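Local coordinates for protein amidase, hydantoinase/carbamoylase family (Burkholderia ambifaria, PDB 5TP4) that probably hydrolyses N-carbamoyl-L-amino acids, acting as a zinc-dependent amidase of the peptidase M20 family, at residues B[192-197]-B[375-380]; B[336-341]-B[367-372]; B[86-91]-B[132-137]; B[213-218]-B[358-363]. All coordinates share one frame; numbering follows the deposited sequence.

Interaction 1: residues B[192-197]-B[375-380]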
loop_
_atom_site.group_PDB
_atom_site.type_symbol
_atom_site.label_atom_id
_atom_site.label_comp_id
_atom_site.label_asym_id
_atom_site.label_seq_id
_atom_site.Cartn_x
_atom_site.Cartn_y
_atom_site.Cartn_z
ATOM N N ASP B 192 17.239 -42.983 -11.492
ATOM C CA ASP B 192 17.502 -43.656 -10.217
ATOM C C ASP B 192 17.417 -42.690 -9.043
ATOM O O ASP B 192 16.906 -43.048 -7.972
ATOM C CB ASP B 192 18.877 -44.304 -10.217
ATOM C CG ASP B 192 19.178 -45.003 -8.904
ATOM O OD1 ASP B 192 18.587 -46.076 -8.638
ATOM O OD2 ASP B 192 19.992 -44.469 -8.135
ATOM N N ALA B 193 17.978 -41.497 -9.204
ATOM C CA ALA B 193 17.989 -40.485 -8.157
ATOM C C ALA B 193 18.316 -39.162 -8.816
ATOM O O ALA B 193 18.920 -39.124 -9.892
ATOM C CB ALA B 193 19.011 -40.788 -7.055
ATOM N N TYR B 194 17.888 -38.075 -8.167
ATOM C CA TYR B 194 18.127 -36.731 -8.676
ATOM C C TYR B 194 18.788 -35.937 -7.570
ATOM O O TYR B 194 18.265 -35.869 -6.452
ATOM C CB TYR B 194 16.826 -36.047 -9.105
ATOM C CG TYR B 194 17.011 -34.611 -9.516
ATOM C CD1 TYR B 194 17.422 -34.303 -10.809
ATOM C CD2 TYR B 194 16.761 -33.560 -8.634
ATOM C CE1 TYR B 194 17.590 -32.996 -11.201
ATOM C CE2 TYR B 194 16.962 -32.237 -9.023
ATOM C CZ TYR B 194 17.368 -31.983 -10.313
ATOM O OH TYR B 194 17.546 -30.677 -10.743
ATOM N N PHE B 195 19.928 -35.327 -7.883
ATOM C CA PHE B 195 20.625 -34.461 -6.936
ATOM C C PHE B 195 20.769 -33.057 -7.517
ATOM O O PHE B 195 21.052 -32.888 -8.706
ATOM C CB PHE B 195 22.012 -35.018 -6.621
ATOM C CG PHE B 195 22.015 -36.301 -5.830
ATOM C CD1 PHE B 195 21.991 -37.526 -6.477
ATOM C CD2 PHE B 195 22.083 -36.269 -4.442
ATOM C CE1 PHE B 195 22.014 -38.705 -5.759
ATOM C CE2 PHE B 195 22.104 -37.427 -3.704
ATOM C CZ PHE B 195 22.070 -38.660 -4.352
ATOM N N GLU B 196 20.611 -32.031 -6.674
ATOM C CA GLU B 196 20.765 -30.659 -7.148
ATOM C C GLU B 196 21.550 -29.878 -6.116
ATOM O O GLU B 196 21.140 -29.828 -4.953
ATOM C CB GLU B 196 19.399 -29.998 -7.382
ATOM C CG GLU B 196 19.497 -28.545 -7.758
ATOM C CD GLU B 196 18.295 -28.026 -8.541
ATOM O OE1 GLU B 196 18.278 -26.816 -8.874
ATOM O OE2 GLU B 196 17.373 -28.823 -8.834
ATOM N N ALA B 197 22.666 -29.277 -6.537
ATOM C CA ALA B 197 23.377 -28.342 -5.676
ATOM C C ALA B 197 22.905 -26.925 -5.969
ATOM O O ALA B 197 22.665 -26.560 -7.126
ATOM C CB ALA B 197 24.888 -28.484 -5.883
ATOM N N VAL B 375 10.792 -38.983 -8.205
ATOM C CA VAL B 375 11.984 -39.823 -8.080
ATOM C C VAL B 375 12.737 -39.453 -6.808
ATOM O O VAL B 375 12.591 -38.341 -6.280
ATOM C CB VAL B 375 12.909 -39.695 -9.304
ATOM C CG1 VAL B 375 12.117 -39.754 -10.625
ATOM C CG2 VAL B 375 13.668 -38.449 -9.230
ATOM N N PRO B 376 13.528 -40.391 -6.268
ATOM C CA PRO B 376 14.322 -40.077 -5.069
ATOM C C PRO B 376 15.261 -38.905 -5.308
ATOM O O PRO B 376 16.059 -38.907 -6.250
ATOM C CB PRO B 376 15.091 -41.375 -4.804
ATOM C CG PRO B 376 14.262 -42.424 -5.417
ATOM C CD PRO B 376 13.664 -41.814 -6.649
ATOM N N THR B 377 15.167 -37.904 -4.431
ATOM C CA THR B 377 15.787 -36.602 -4.641
ATOM C C THR B 377 16.473 -36.101 -3.381
ATOM O O THR B 377 16.000 -36.342 -2.262
ATOM C CB THR B 377 14.718 -35.575 -5.102
ATOM O OG1 THR B 377 14.275 -35.924 -6.429
ATOM C CG2 THR B 377 15.255 -34.137 -5.120
ATOM N N ALA B 378 17.595 -35.394 -3.566
ATOM C CA ALA B 378 18.222 -34.690 -2.452
ATOM C C ALA B 378 18.855 -33.430 -3.002
ATOM O O ALA B 378 19.087 -33.300 -4.214
ATOM C CB ALA B 378 19.297 -35.524 -1.722
ATOM N N MET B 379 19.132 -32.487 -2.100
ATOM C CA MET B 379 19.834 -31.272 -2.511
ATOM C C MET B 379 21.007 -30.977 -1.588
ATOM O O MET B 379 21.011 -31.338 -0.398
ATOM C CB MET B 379 18.922 -30.040 -2.523
ATOM C CG MET B 379 17.874 -30.016 -3.656
ATOM S SD MET B 379 16.959 -28.431 -3.630
ATOM C CE MET B 379 18.203 -27.320 -4.257
ATOM N N VAL B 380 22.001 -30.281 -2.155
ATOM C CA VAL B 380 23.130 -29.746 -1.396
ATOM C C VAL B 380 23.020 -28.237 -1.447
ATOM O O VAL B 380 23.148 -27.654 -2.531
ATOM C CB VAL B 380 24.492 -30.176 -1.972
ATOM C CG1 VAL B 380 25.625 -29.727 -1.003
ATOM C CG2 VAL B 380 24.565 -31.701 -2.218
#
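Y194 and T377 lie side by side on adjacent parallel strands, their side chains pointing the same way. T377 CG2 meets the edge of the tyrosine ring near its plane, 3.9 Å from Y194 CD2. On the same face E196 and M379 pair likewise: the bend at chi3 (73°) brings M379 CE to 3.9 Å from E196 CG. The other face carries A378 CB, 3.9 Å from F195 CE2 and oblique to its ring, and the A197-V380 pair. The backbones beneath are joined by four hydrogen bonds in parallel register: Y194 N to P376 O (2.8 Å), A378 N to Y194 O (3.0 Å), E196 N to A378 O and V380 N to E196 O. CA-H groups share these carbonyls, as T377 CA does at Y194 O, and the strand axes differ by 17°. Further out, T377 OG1 donates to V375 O at 2.9 Å from above the carbonyl plane, tying the strand start to the preceding loop. Y194 OH donates to E196 OE2 at 2.7 Å, again from above the acceptor's plane, and also bonds W134 NE1. With S91 OG bonded to OE1, the buried E196 carboxylate is gripped at both oxygens; E196 and the zinc ligand H92 are about 5 Å apart at their nearest side-chain atoms. The two strands lie inside the mixed sheet, between strand 87-91 and strand 212-229. Helix 367-372 packs on the face of Y194, T377 and M379, whereas helix 398-416 meets F195 and helix 340-353 meets A378 on the opposite face.

Interaction 2: residues B[336-341]-B[367-372]. With EDO (1,2-ethanediol), chain T.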
loop_
_atom_site.group_PDB
_atom_site.type_symbol
_atom_site.label_atom_id
_atom_site.label_comp_id
_atom_site.label_asym_id
_atom_site.label_seq_id
_atom_site.Cartn_x
_atom_site.Cartn_y
_atom_site.Cartn_z
ATOM N N THR B 336 6.994 -30.752 0.448
ATOM C CA THR B 336 7.655 -31.646 -0.505
ATOM C C THR B 336 8.879 -32.257 0.154
ATOM O O THR B 336 9.999 -31.774 -0.011
ATOM C CB THR B 336 8.043 -30.893 -1.784
ATOM O OG1 THR B 336 6.922 -30.098 -2.212
ATOM C CG2 THR B 336 8.403 -31.893 -2.887
ATOM N N PRO B 337 8.706 -33.341 0.902
ATOM C CA PRO B 337 9.872 -33.993 1.511
ATOM C C PRO B 337 10.782 -34.628 0.466
ATOM O O PRO B 337 10.323 -35.182 -0.539
ATOM C CB PRO B 337 9.252 -35.053 2.427
ATOM C CG PRO B 337 7.876 -35.243 1.905
ATOM C CD PRO B 337 7.439 -33.933 1.359
ATOM N N PHE B 338 12.081 -34.536 0.721
ATOM C CA PHE B 338 13.069 -35.218 -0.102
ATOM C C PHE B 338 13.272 -36.650 0.396
ATOM O O PHE B 338 12.769 -37.052 1.443
ATOM C CB PHE B 338 14.382 -34.424 -0.109
ATOM C CG PHE B 338 14.305 -33.129 -0.857
ATOM C CD1 PHE B 338 13.272 -32.898 -1.762
ATOM C CD2 PHE B 338 15.266 -32.150 -0.662
ATOM C CE1 PHE B 338 13.189 -31.689 -2.452
ATOM C CE2 PHE B 338 15.218 -30.941 -1.359
ATOM C CZ PHE B 338 14.172 -30.702 -2.259
ATOM N N ASP B 339 13.985 -37.445 -0.395
ATOM C CA ASP B 339 14.105 -38.867 -0.108
ATOM C C ASP B 339 15.091 -39.078 1.029
ATOM O O ASP B 339 16.239 -38.643 0.929
ATOM C CB ASP B 339 14.587 -39.595 -1.356
ATOM C CG ASP B 339 14.847 -41.050 -1.099
ATOM O OD1 ASP B 339 13.841 -41.799 -0.982
ATOM O OD2 ASP B 339 16.033 -41.428 -1.008
ATOM N N ARG B 340 14.648 -39.768 2.095
ATOM C CA ARG B 340 15.502 -39.940 3.265
ATOM C C ARG B 340 16.850 -40.547 2.895
ATOM O O ARG B 340 17.893 -40.095 3.378
ATOM C CB ARG B 340 14.802 -40.798 4.321
ATOM C CG ARG B 340 15.618 -40.871 5.623
ATOM C CD ARG B 340 14.999 -41.729 6.752
ATOM N NE ARG B 340 14.755 -43.128 6.374
ATOM C CZ ARG B 340 15.687 -44.005 6.007
ATOM N NH1 ARG B 340 16.970 -43.668 5.931
ATOM N NH2 ARG B 340 15.324 -45.236 5.692
ATOM N N GLY B 341 16.855 -41.550 2.020
ATOM C CA GLY B 341 18.108 -42.202 1.658
ATOM C C GLY B 341 19.065 -41.307 0.894
ATOM O O GLY B 341 20.276 -41.331 1.146
ATOM N N ASP B 367 13.911 -26.899 -9.350
ATOM C CA ASP B 367 13.526 -28.084 -10.113
ATOM C C ASP B 367 13.485 -29.331 -9.238
ATOM O O ASP B 367 12.656 -30.219 -9.479
ATOM C CB ASP B 367 14.499 -28.271 -11.263
ATOM C CG ASP B 367 14.376 -27.165 -12.310
ATOM O OD1 ASP B 367 13.275 -27.006 -12.914
ATOM O OD2 ASP B 367 15.387 -26.432 -12.535
ATOM N N ALA B 368 14.371 -29.421 -8.235
ATOM C CA ALA B 368 14.337 -30.553 -7.305
ATOM C C ALA B 368 12.967 -30.759 -6.668
ATOM O O ALA B 368 12.600 -31.900 -6.371
ATOM C CB ALA B 368 15.375 -30.375 -6.200
ATOM N N ILE B 369 12.213 -29.679 -6.429
ATOM C CA ILE B 369 10.876 -29.812 -5.833
ATOM C C ILE B 369 9.977 -30.682 -6.707
ATOM O O ILE B 369 9.250 -31.580 -6.220
ATOM C CB ILE B 369 10.252 -28.421 -5.618
ATOM C CG1 ILE B 369 11.061 -27.634 -4.600
ATOM C CG2 ILE B 369 8.781 -28.590 -5.169
ATOM C CD1 ILE B 369 11.121 -28.276 -3.226
ATOM N N LEU B 370 9.983 -30.406 -8.016
ATOM C CA LEU B 370 9.181 -31.188 -8.951
ATOM C C LEU B 370 9.701 -32.614 -9.052
ATOM O O LEU B 370 8.910 -33.564 -9.085
ATOM C CB LEU B 370 9.192 -30.536 -10.336
ATOM C CG LEU B 370 8.295 -29.321 -10.620
ATOM C CD1 LEU B 370 6.842 -29.714 -10.727
ATOM C CD2 LEU B 370 8.493 -28.166 -9.581
ATOM N N LEU B 371 11.022 -32.781 -9.115
ATOM C CA LEU B 371 11.583 -34.129 -9.256
ATOM C C LEU B 371 11.262 -34.990 -8.043
ATOM O O LEU B 371 10.986 -36.190 -8.182
ATOM C CB LEU B 371 13.098 -34.079 -9.461
ATOM C CG LEU B 371 13.585 -33.984 -10.917
ATOM C CD1 LEU B 371 13.351 -35.277 -11.730
ATOM C CD2 LEU B 371 12.948 -32.809 -11.685
ATOM N N ALA B 372 11.279 -34.394 -6.844
ATOM C CA ALA B 372 11.107 -35.163 -5.611
ATOM C C ALA B 372 9.758 -35.843 -5.537
ATOM O O ALA B 372 9.610 -36.829 -4.803
ATOM C CB ALA B 372 11.266 -34.259 -4.387
HETATM C C1 EDO T . 7.504 -26.714 -1.981
HETATM O O1 EDO T . 7.392 -27.753 -0.992
HETATM C C2 EDO T . 6.147 -26.045 -2.174
HETATM O O2 EDO T . 5.195 -26.989 -2.694
HETATM O O HOH W 1 8.136 -35.743 -2.132
#
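P337 and A372 are linked through a single water, which donates to P337 O at 2.8 Å and to A372 O at 3.2 Å, a polar bridge in a contact otherwise made mostly by apolar groups. Beside it, the A372 methyl sits at the edge of the F338 ring, near its plane, with CB 3.6 Å from F338 CD1. Chi1 of -70° holds F338 CG beside its own backbone N, and the ring reaches on to the helix. Its CZ comes within 4.0 Å of I369 CD1 and 4.1 Å of A368 CB, the F338 and I369 side chains crossing at about a right angle. F338 belongs to the link from strand 324-337 to helix 340-353, where D339 is the N-cap, its OD2 hydrogen-bonded to C342 N. Helix 367-372 packs against a strand-to-helix turn of the M20 family fold, one turn of it presenting A368, I369 and A372. T336 closes the other end: its CG2 lies 3.5 Å from I369 O and 4.0 Å from A372 CB. T336 OG1 accepts from R373 NH2 and lies 2.7 Å from O1 of a bound ethanediol, probably from the crystallisation liquor.

Interaction 3: residues B[86-91]-B[132-137]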
loop_
_atom_site.group_PDB
_atom_site.type_symbol
_atom_site.label_atom_id
_atom_site.label_comp_id
_atom_site.label_asym_id
_atom_site.label_seq_id
_atom_site.Cartn_x
_atom_site.Cartn_y
_atom_site.Cartn_z
ATOM N N PRO B 86 19.819 -43.673 -14.894
ATOM C CA PRO B 86 20.895 -42.768 -14.472
ATOM C C PRO B 86 20.630 -42.111 -13.124
ATOM O O PRO B 86 19.493 -41.944 -12.674
ATOM C CB PRO B 86 20.922 -41.725 -15.598
ATOM C CG PRO B 86 19.487 -41.657 -16.073
ATOM C CD PRO B 86 18.985 -43.086 -15.959
ATOM N N VAL B 87 21.732 -41.724 -12.495
ATOM C CA VAL B 87 21.723 -40.743 -11.426
ATOM C C VAL B 87 21.873 -39.391 -12.105
ATOM O O VAL B 87 22.817 -39.181 -12.875
ATOM C CB VAL B 87 22.859 -41.001 -10.431
ATOM C CG1 VAL B 87 22.937 -39.826 -9.420
ATOM C CG2 VAL B 87 22.652 -42.348 -9.769
ATOM N N LEU B 88 20.937 -38.485 -11.832
ATOM C CA LEU B 88 20.825 -37.231 -12.566
ATOM C C LEU B 88 21.236 -36.107 -11.634
ATOM O O LEU B 88 20.760 -36.042 -10.504
ATOM C CB LEU B 88 19.385 -37.062 -13.058
ATOM C CG LEU B 88 18.872 -35.973 -13.987
ATOM C CD1 LEU B 88 19.634 -35.903 -15.319
ATOM C CD2 LEU B 88 17.403 -36.254 -14.221
ATOM N N ILE B 89 22.135 -35.246 -12.109
ATOM C CA ILE B 89 22.548 -34.034 -11.410
ATOM C C ILE B 89 21.984 -32.875 -12.205
ATOM O O ILE B 89 22.301 -32.740 -13.387
ATOM C CB ILE B 89 24.078 -33.917 -11.355
ATOM C CG1 ILE B 89 24.702 -35.090 -10.592
ATOM C CG2 ILE B 89 24.508 -32.549 -10.774
ATOM C CD1 ILE B 89 26.240 -35.035 -10.606
ATOM N N GLY B 90 21.186 -32.010 -11.584
ATOM C CA GLY B 90 20.550 -30.966 -12.358
ATOM C C GLY B 90 20.510 -29.632 -11.646
ATOM O O GLY B 90 20.740 -29.532 -10.440
ATOM N N SER B 91 20.217 -28.609 -12.445
ATOM C CA SER B 91 19.732 -27.310 -11.995
ATOM C C SER B 91 19.309 -26.571 -13.267
ATOM O O SER B 91 18.697 -27.197 -14.147
ATOM C CB SER B 91 20.784 -26.559 -11.174
ATOM O OG SER B 91 20.145 -25.577 -10.358
ATOM N N VAL B 132 21.708 -32.267 -16.150
ATOM C CA VAL B 132 20.586 -31.639 -16.837
ATOM C C VAL B 132 20.480 -30.159 -16.470
ATOM O O VAL B 132 20.704 -29.756 -15.317
ATOM C CB VAL B 132 19.257 -32.396 -16.556
ATOM C CG1 VAL B 132 18.962 -32.486 -15.054
ATOM C CG2 VAL B 132 18.094 -31.779 -17.311
ATOM N N SER B 133 20.207 -29.340 -17.482
ATOM C CA SER B 133 19.755 -27.977 -17.277
ATOM C C SER B 133 18.305 -27.928 -17.764
ATOM O O SER B 133 18.046 -28.116 -18.956
ATOM C CB SER B 133 20.658 -26.992 -18.035
ATOM O OG SER B 133 20.106 -25.685 -18.020
ATOM N N TRP B 134 17.368 -27.669 -16.848
ATOM C CA TRP B 134 15.946 -27.717 -17.189
ATOM C C TRP B 134 15.506 -26.415 -17.840
ATOM O O TRP B 134 15.917 -25.324 -17.422
ATOM C CB TRP B 134 15.099 -27.949 -15.939
ATOM C CG TRP B 134 15.467 -29.166 -15.127
ATOM C CD1 TRP B 134 16.214 -29.212 -13.958
ATOM C CD2 TRP B 134 15.090 -30.511 -15.420
ATOM N NE1 TRP B 134 16.302 -30.526 -13.524
ATOM C CE2 TRP B 134 15.639 -31.334 -14.411
ATOM C CE3 TRP B 134 14.366 -31.103 -16.464
ATOM C CZ2 TRP B 134 15.454 -32.725 -14.393
ATOM C CZ3 TRP B 134 14.182 -32.479 -16.455
ATOM C CH2 TRP B 134 14.731 -33.278 -15.427
ATOM N N THR B 135 14.637 -26.529 -18.848
ATOM C CA THR B 135 14.114 -25.345 -19.526
ATOM C C THR B 135 13.275 -24.475 -18.599
ATOM O O THR B 135 12.435 -24.975 -17.845
ATOM C CB THR B 135 13.253 -25.776 -20.719
ATOM O OG1 THR B 135 14.074 -26.462 -21.665
ATOM C CG2 THR B 135 12.576 -24.574 -21.377
ATOM N N ASN B 136 13.477 -23.149 -18.701
ATOM C CA ASN B 136 12.586 -22.151 -18.084
ATOM C C ASN B 136 12.283 -22.470 -16.619
ATOM O O ASN B 136 11.125 -22.468 -16.183
ATOM C CB ASN B 136 11.281 -22.029 -18.871
ATOM C CG ASN B 136 10.499 -20.754 -18.541
ATOM O OD1 ASN B 136 10.843 -19.675 -19.016
ATOM N ND2 ASN B 136 9.420 -20.885 -17.773
ATOM N N GLU B 137 13.336 -22.713 -15.837
ATOM C CA GLU B 137 13.117 -22.880 -14.403
ATOM C C GLU B 137 12.580 -21.599 -13.769
ATOM O O GLU B 137 11.781 -21.658 -12.828
ATOM C CB GLU B 137 14.424 -23.314 -13.717
ATOM C CG GLU B 137 14.305 -23.529 -12.182
ATOM C CD GLU B 137 14.365 -22.240 -11.372
ATOM O OE1 GLU B 137 14.722 -21.187 -11.931
ATOM O OE2 GLU B 137 14.050 -22.276 -10.165
#
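Chi1 of -173° sets L88 CG anti to its backbone N, and chi1 of 57° puts V132 CG1 in the crowded position between the valine N and carbonyl carbon. The two side chains cross obliquely, and L88 CD1 presses on V132 CG1 at 3.5 Å, tighter than usual van der Waals contact. The other valine branch, CG2, lies 3.7 Å above the W134 ring plane, over its centre. The indole rim in turn meets L88 tip to tip, CZ2 being 4.0 Å from L88 CD2. G90, having no side chain, lets V132 CG1 approach to 3.5 Å from its CA. Three backbone bonds fasten the parallel pairing: V132 N to I89 O (2.9 Å), S91 N to V132 O (3.1 Å) and W134 N to S91 O (3.0 Å), the last nearly straight at 164°. The polar tips of W134 and S91 turn to Y194 and E196 of strand 193-199. F152 meets the indole edge-to-face. Strands 87-91 and 129-133, with helix 105-121 between them in the chain, form a beta-alpha-beta crossover. Both lead at their C-terminal ends into metal-binding loops: H92, directly after S91, holds zinc, and E137 is a zinc ligand seen in this protein, though no zinc is bound to it in this chain, an arrangement in keeping with zinc-dependent hydrolases of the M20 family.

Interaction 4: residues B[213-218]-B[358-363]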
loop_
_atom_site.group_PDB
_atom_site.type_symbol
_atom_site.label_atom_id
_atom_site.label_comp_id
_atom_site.label_asym_id
_atom_site.label_seq_id
_atom_site.Cartn_x
_atom_site.Cartn_y
_atom_site.Cartn_z
ATOM N N GLY B 213 24.432 -27.219 3.633
ATOM C CA GLY B 213 23.046 -27.371 4.026
ATOM C C GLY B 213 22.537 -28.710 3.524
ATOM O O GLY B 213 22.524 -28.960 2.317
ATOM N N ILE B 214 22.167 -29.593 4.445
ATOM C CA ILE B 214 21.574 -30.900 4.125
ATOM C C ILE B 214 20.083 -30.642 3.927
ATOM O O ILE B 214 19.333 -30.526 4.893
ATOM C CB ILE B 214 21.832 -31.922 5.233
ATOM C CG1 ILE B 214 23.326 -32.148 5.441
ATOM C CG2 ILE B 214 21.163 -33.277 4.886
ATOM C CD1 ILE B 214 23.664 -32.663 6.839
ATOM N N VAL B 215 19.635 -30.526 2.675
ATOM C CA VAL B 215 18.293 -29.988 2.440
ATOM C C VAL B 215 17.268 -31.089 2.659
ATOM O O VAL B 215 17.386 -32.182 2.096
ATOM C CB VAL B 215 18.173 -29.379 1.030
ATOM C CG1 VAL B 215 16.868 -28.661 0.926
ATOM C CG2 VAL B 215 19.308 -28.390 0.755
ATOM N N THR B 216 16.234 -30.792 3.446
ATOM C CA THR B 216 15.291 -31.837 3.819
ATOM C C THR B 216 14.062 -31.905 2.920
ATOM O O THR B 216 13.405 -32.955 2.876
ATOM C CB THR B 216 14.866 -31.665 5.289
ATOM O OG1 THR B 216 14.234 -30.405 5.480
ATOM C CG2 THR B 216 16.083 -31.693 6.170
ATOM N N GLY B 217 13.757 -30.846 2.194
ATOM C CA GLY B 217 12.535 -30.774 1.421
ATOM C C GLY B 217 12.124 -29.326 1.264
ATOM O O GLY B 217 12.862 -28.414 1.621
ATOM N N GLY B 218 10.923 -29.146 0.724
ATOM C CA GLY B 218 10.337 -27.827 0.565
ATOM C C GLY B 218 9.159 -27.671 1.509
ATOM O O GLY B 218 8.637 -28.660 2.036
ATOM N N GLU B 358 24.311 -28.634 8.485
ATOM C CA GLU B 358 23.064 -28.644 9.240
ATOM C C GLU B 358 21.908 -28.970 8.309
ATOM O O GLU B 358 21.942 -28.672 7.109
ATOM C CB GLU B 358 22.800 -27.318 9.965
ATOM C CG GLU B 358 22.479 -26.113 9.092
ATOM C CD GLU B 358 22.435 -24.802 9.910
ATOM O OE1 GLU B 358 21.372 -24.496 10.499
ATOM O OE2 GLU B 358 23.465 -24.093 9.984
ATOM N N ARG B 359 20.883 -29.596 8.879
ATOM C CA ARG B 359 19.643 -29.817 8.144
ATOM C C ARG B 359 18.917 -28.490 7.959
ATOM O O ARG B 359 18.888 -27.646 8.868
ATOM C CB ARG B 359 18.755 -30.819 8.883
ATOM C CG ARG B 359 19.294 -32.228 8.824
ATOM C CD ARG B 359 18.482 -33.186 9.676
ATOM N NE ARG B 359 17.136 -33.442 9.164
ATOM C CZ ARG B 359 16.829 -34.364 8.255
ATOM N NH1 ARG B 359 17.774 -35.115 7.713
ATOM N NH2 ARG B 359 15.565 -34.523 7.877
ATOM N N ILE B 360 18.359 -28.283 6.762
ATOM C CA ILE B 360 17.726 -27.009 6.432
ATOM C C ILE B 360 16.630 -27.266 5.408
ATOM O O ILE B 360 16.740 -28.163 4.577
ATOM C CB ILE B 360 18.806 -26.035 5.888
ATOM C CG1 ILE B 360 18.228 -24.652 5.579
ATOM C CG2 ILE B 360 19.449 -26.609 4.606
ATOM C CD1 ILE B 360 19.343 -23.568 5.490
ATOM N N VAL B 361 15.549 -26.505 5.483
ATOM C CA VAL B 361 14.484 -26.656 4.493
ATOM C C VAL B 361 14.781 -25.727 3.317
ATOM O O VAL B 361 15.393 -24.669 3.488
ATOM C CB VAL B 361 13.105 -26.372 5.141
ATOM C CG1 VAL B 361 12.920 -24.877 5.425
ATOM C CG2 VAL B 361 11.977 -26.939 4.294
ATOM N N SER B 362 14.377 -26.122 2.104
ATOM C CA SER B 362 14.471 -25.205 0.973
ATOM C C SER B 362 13.338 -24.193 1.051
ATOM O O SER B 362 12.158 -24.558 0.971
ATOM C CB SER B 362 14.441 -25.963 -0.352
ATOM O OG SER B 362 14.491 -25.010 -1.414
ATOM N N GLY B 363 13.691 -22.909 1.232
ATOM C CA GLY B 363 12.648 -21.913 1.337
ATOM C C GLY B 363 12.113 -21.403 0.026
ATOM O O GLY B 363 11.159 -20.626 0.032
#
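I360 N donates the central backbone bond to I214 O (3.1 Å), joining two parallel strands whose axes differ by 41°. It is flanked by I214 N to E358 O (2.8 Å) and T216 N to I360 O (2.9 Å). The next bond breaks the regular register: S362 N turns to G217 O at 2.8 Å, so that T216 and G217 together stand opposite V361, consistent with a beta bulge, and V361 CG2 lies against G217 O. G217 has phi 153° and psi -172°, backbone angles that its lack of a side chain allows. CA-H...O contacts, such as V215 CA to I360 O, accompany these bonds. Among the apolar contacts, I360 CG2 lies against the bare backbone of G213, 3.7 Å from its CA. V215 CG1, anti to the backbone N, reaches S362 CB at 3.8 Å. On the face of I214 and R359, T216 CG2 sits 3.2 Å above one face of the R359 guanidinium, displaced toward its rim at NH2. The two side chains cross at about a right angle; this holds for one of two deposited R359 conformers, so the contact is doubtful as a fixed feature. E358 directs its carboxylate elsewhere, OE2 bonding T210 OG1 and N208 ND2. On the far edge, strand 212-229 is bonded to strand 377-382 at G213, then to the 324-337 region at T216 and G218. Helix 204-208 touches E358 and I360, while helix 340-353 touches I214 and R359 on the other face.

Overall arrangement
From the N terminus, interaction 3 closes first, a short loop through helix 105-121 that joins strands 87-91 and 129-133. It ends before interaction 1 opens. That contact closes the long loop from 192-197 to 375-380, and strand 193-199 lies next to strand 87-91, so the two share one sheet. Interactions 4 and 2 both nest inside this long loop and cross each other, since their segments alternate: 213-218, 336-341, 358-363, 367-372. They meet along strand 212-229. Interaction 2 ties helix 367-372 to the turn before helix 340-353, and interaction 4 adds strand 357-362 to the sheet. Interactions 3 and 4 do not touch, their centres about 19 Å apart.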